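Local coordinates for D-alanyl transferase DltD (Enterococcus faecium TX0133A04, PDB 6PFX), which probably takes part in the D-alanylation of lipoteichoic acid during cell wall biogenesis in Gram-positive bacteria, and belongs to the SGNH-hydrolase-like DltD family, at residues 104-109 against 269-274. Sequence-based numbering, arbitrary orientation.
Sequences PQWFVK and SPEFSD
Phe-107, at the centre of an inverse gamma turn, turns one face to Glu-271 and an edge to Phe-272. Glu-271 comes over that face: with CG anti to the backbone N (chi1 -175°), its CG sits 3.5 Å from the centroid of the Phe-107 ring, almost on the normal, a CH-pi contact. The bend at chi2 then carries the carboxylate past the ring to Trp-106, where OE2 reaches Trp-106 CE3 at 3.3 Å; this buried group is satisfied by Ser-79 at OE2 and Gln-78 at OE1. The edge of Phe-107 points into the face of Phe-272, its CD2 over the ring centre, with planes at 53° and centroids 4.7 Å apart. Beside the rings, Ser-269 OG donates to Val-108 O (2.6 Å), approaching from above the carbonyl plane, and accepts from Glu-271 N (2.9 Å), so one hydroxyl both caps the start of helix 271-284 and ties it to the loop. Phe-314 and Ile-318 of helix 308-323 pack on both phenylalanines, while Trp-106 rests on helix 79-89, near a probable Ser-His-Asp triad. The contact thus joins the loop after the central parallel strand 97-101 to the helix that leads into its neighbour, strand 288-293.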
ATOM      1  N   PRO A 104       7.388  -5.454   3.221  1.00 10.13           N
ATOM      2  CA  PRO A 104       8.169  -6.633   2.793  1.00 12.80           C
ATOM      3  C   PRO A 104       7.383  -7.942   2.879  1.00 14.21           C
ATOM      4  O   PRO A 104       7.565  -8.829   2.031  1.00 13.19           O
ATOM      5  CB  PRO A 104       9.385  -6.590   3.738  1.00 13.16           C
ATOM      6  CG  PRO A 104       9.502  -5.099   4.139  1.00 15.67           C
ATOM      7  CD  PRO A 104       8.065  -4.686   4.288  1.00 12.94           C
ATOM      8  N   GLN A 105       6.460  -8.048   3.848  1.00 12.10           N
ATOM      9  CA  GLN A 105       5.733  -9.290   4.083  1.00 14.61           C
ATOM     10  C   GLN A 105       4.771  -9.630   2.959  1.00 15.08           C
ATOM     11  O   GLN A 105       4.298 -10.768   2.877  1.00 13.91           O
ATOM     12  CB  GLN A 105       4.932  -9.203   5.383  1.00 21.93           C
ATOM     13  CG  GLN A 105       5.771  -8.923   6.601  1.00 24.09           C
ATOM     14  CD  GLN A 105       6.222  -7.472   6.686  1.00 26.68           C
ATOM     15  OE1 GLN A 105       5.559  -6.565   6.161  1.00 20.33           O
ATOM     16  NE2 GLN A 105       7.372  -7.249   7.316  1.00 20.46           N
ATOM     17  N   TRP A 106       4.465  -8.678   2.087  1.00 10.32           N
ATOM     18  CA  TRP A 106       3.644  -9.022   0.944  1.00 13.00           C
ATOM     19  C   TRP A 106       4.348 -10.001   0.018  1.00 12.80           C
ATOM     20  O   TRP A 106       3.689 -10.743  -0.717  1.00 12.95           O
ATOM     21  CB  TRP A 106       3.373  -7.783   0.110  1.00 12.09           C
ATOM     22  CG  TRP A 106       2.501  -6.747   0.706  1.00 14.08           C
ATOM     23  CD1 TRP A 106       1.733  -6.837   1.832  1.00 15.98           C
ATOM     24  CD2 TRP A 106       2.306  -5.433   0.185  1.00 11.91           C
ATOM     25  NE1 TRP A 106       1.052  -5.649   2.027  1.00 20.12           N
ATOM     26  CE2 TRP A 106       1.399  -4.771   1.030  1.00 14.78           C
ATOM     27  CE3 TRP A 106       2.815  -4.752  -0.925  1.00 11.33           C
ATOM     28  CZ2 TRP A 106       0.987  -3.454   0.793  1.00 17.39           C
ATOM     29  CZ3 TRP A 106       2.413  -3.450  -1.154  1.00 14.91           C
ATOM     30  CH2 TRP A 106       1.514  -2.813  -0.299  1.00 16.78           C
ATOM     31  N   PHE A 107       5.677  -9.974   0.005  1.00 11.96           N
ATOM     32  CA  PHE A 107       6.477 -10.612  -1.034  1.00  9.63           C
ATOM     33  C   PHE A 107       6.840 -12.042  -0.680  1.00 13.84           C
ATOM     34  O   PHE A 107       7.986 -12.467  -0.765  1.00 13.45           O
ATOM     35  CB  PHE A 107       7.699  -9.745  -1.296  1.00 10.73           C
ATOM     36  CG  PHE A 107       7.349  -8.386  -1.890  1.00  9.41           C
ATOM     37  CD1 PHE A 107       6.872  -7.335  -1.098  1.00 12.39           C
ATOM     38  CD2 PHE A 107       7.462  -8.182  -3.254  1.00 10.47           C
ATOM     39  CE1 PHE A 107       6.530  -6.099  -1.679  1.00 10.95           C
ATOM     40  CE2 PHE A 107       7.141  -6.975  -3.827  1.00 10.19           C
ATOM     41  CZ  PHE A 107       6.679  -5.920  -3.036  1.00 10.71           C
ATOM     42  N   VAL A 108       5.816 -12.808  -0.328  1.00 13.19           N
ATOM     43  CA  VAL A 108       6.002 -14.216  -0.001  1.00 16.55           C
ATOM     44  C   VAL A 108       5.999 -15.068  -1.270  1.00 16.60           C
ATOM     45  O   VAL A 108       5.525 -14.665  -2.335  1.00 16.94           O
ATOM     46  CB  VAL A 108       4.963 -14.713   1.029  1.00 14.99           C
ATOM     47  CG1 VAL A 108       5.220 -14.080   2.394  1.00 17.38           C
ATOM     48  CG2 VAL A 108       3.542 -14.459   0.540  1.00 21.99           C
ATOM     49  N   LYS A 109       6.516 -16.294  -1.132  1.00 13.57           N
ATOM     50  CA  LYS A 109       6.809 -17.147  -2.282  1.00 16.61           C
ATOM     51  C   LYS A 109       5.612 -17.309  -3.209  1.00 18.60           C
ATOM     52  O   LYS A 109       5.765 -17.302  -4.437  1.00 19.60           O
ATOM     53  CB  LYS A 109       7.290 -18.519  -1.781  1.00 18.87           C
ATOM     54  CG  LYS A 109       7.622 -19.520  -2.888  1.00 37.06           C
ATOM     55  CD  LYS A 109       8.219 -20.822  -2.330  1.00 37.88           C
ATOM     56  CE  LYS A 109       8.698 -21.753  -3.442  1.00 44.28           C
ATOM     57  NZ  LYS A 109       9.381 -22.974  -2.900  1.00 51.19           N
ATOM     58  N   SER A 269       8.870 -13.668  -5.348  1.00 13.27           N
ATOM     59  CA  SER A 269       7.419 -13.613  -5.198  1.00  9.73           C
ATOM     60  C   SER A 269       6.729 -13.137  -6.461  1.00 12.14           C
ATOM     61  O   SER A 269       7.281 -12.283  -7.161  1.00 13.94           O
ATOM     62  CB  SER A 269       7.077 -12.584  -4.106  1.00 10.11           C
ATOM     63  OG  SER A 269       5.694 -12.532  -3.815  1.00 12.78           O
ATOM     64  N   PRO A 270       5.516 -13.627  -6.759  1.00 12.24           N
ATOM     65  CA  PRO A 270       4.673 -12.950  -7.758  1.00 12.65           C
ATOM     66  C   PRO A 270       4.400 -11.511  -7.399  1.00 11.09           C
ATOM     67  O   PRO A 270       4.090 -10.721  -8.290  1.00 12.81           O
ATOM     68  CB  PRO A 270       3.365 -13.758  -7.742  1.00 12.65           C
ATOM     69  CG  PRO A 270       3.753 -15.094  -7.163  1.00 23.49           C
ATOM     70  CD  PRO A 270       4.852 -14.812  -6.185  1.00 15.75           C
ATOM     71  N   GLU A 271       4.514 -11.139  -6.121  1.00  9.35           N
ATOM     72  CA  GLU A 271       4.224  -9.771  -5.712  1.00  9.26           C
ATOM     73  C   GLU A 271       5.118  -8.747  -6.410  1.00  9.77           C
ATOM     74  O   GLU A 271       4.716  -7.587  -6.561  1.00 10.42           O
ATOM     75  CB  GLU A 271       4.362  -9.633  -4.194  1.00 11.24           C
ATOM     76  CG  GLU A 271       3.964  -8.243  -3.668  1.00 12.62           C
ATOM     77  CD  GLU A 271       2.461  -7.962  -3.598  1.00 12.59           C
ATOM     78  OE1 GLU A 271       1.640  -8.900  -3.646  1.00 13.32           O
ATOM     79  OE2 GLU A 271       2.099  -6.767  -3.464  1.00 14.26           O
ATOM     80  N   PHE A 272       6.338  -9.132  -6.801  1.00 11.19           N
ATOM     81  CA  PHE A 272       7.192  -8.196  -7.522  1.00 11.97           C
ATOM     82  C   PHE A 272       6.548  -7.797  -8.839  1.00 11.26           C
ATOM     83  O   PHE A 272       6.669  -6.653  -9.279  1.00 11.22           O
ATOM     84  CB  PHE A 272       8.576  -8.801  -7.772  1.00 11.67           C
ATOM     85  CG  PHE A 272       9.428  -8.866  -6.539  1.00 11.16           C
ATOM     86  CD1 PHE A 272      10.076  -7.741  -6.065  1.00 11.71           C
ATOM     87  CD2 PHE A 272       9.549 -10.047  -5.840  1.00 10.72           C
ATOM     88  CE1 PHE A 272      10.832  -7.791  -4.924  1.00 11.31           C
ATOM     89  CE2 PHE A 272      10.309 -10.099  -4.699  1.00 11.88           C
ATOM     90  CZ  PHE A 272      10.950  -8.968  -4.244  1.00 10.94           C
ATOM     91  N   SER A 273       5.864  -8.739  -9.485  1.00  9.24           N
ATOM     92  CA  SER A 273       5.185  -8.457 -10.745  1.00 11.26           C
ATOM     93  C   SER A 273       3.828  -7.791 -10.526  1.00 11.61           C
ATOM     94  O   SER A 273       3.444  -6.918 -11.315  1.00  9.91           O
ATOM     95  CB  SER A 273       5.120  -9.739 -11.571  1.00 13.51           C
ATOM     96  OG  SER A 273       6.439 -10.187 -11.878  1.00 11.37           O
ATOM     97  N   ASP A 274       3.095  -8.151  -9.460  1.00 11.25           N
ATOM     98  CA  ASP A 274       1.911  -7.378  -9.093  1.00 11.08           C
ATOM     99  C   ASP A 274       2.294  -5.927  -8.803  1.00 11.97           C
ATOM    100  O   ASP A 274       1.587  -4.993  -9.199  1.00 12.71           O
ATOM    101  CB  ASP A 274       1.196  -7.980  -7.875  1.00 15.49           C
ATOM    102  CG  ASP A 274       0.602  -9.364  -8.135  1.00 15.32           C
ATOM    103  OD1 ASP A 274       0.607  -9.859  -9.278  1.00 13.52           O
ATOM    104  OD2 ASP A 274       0.113  -9.973  -7.162  1.00 15.45           O
TER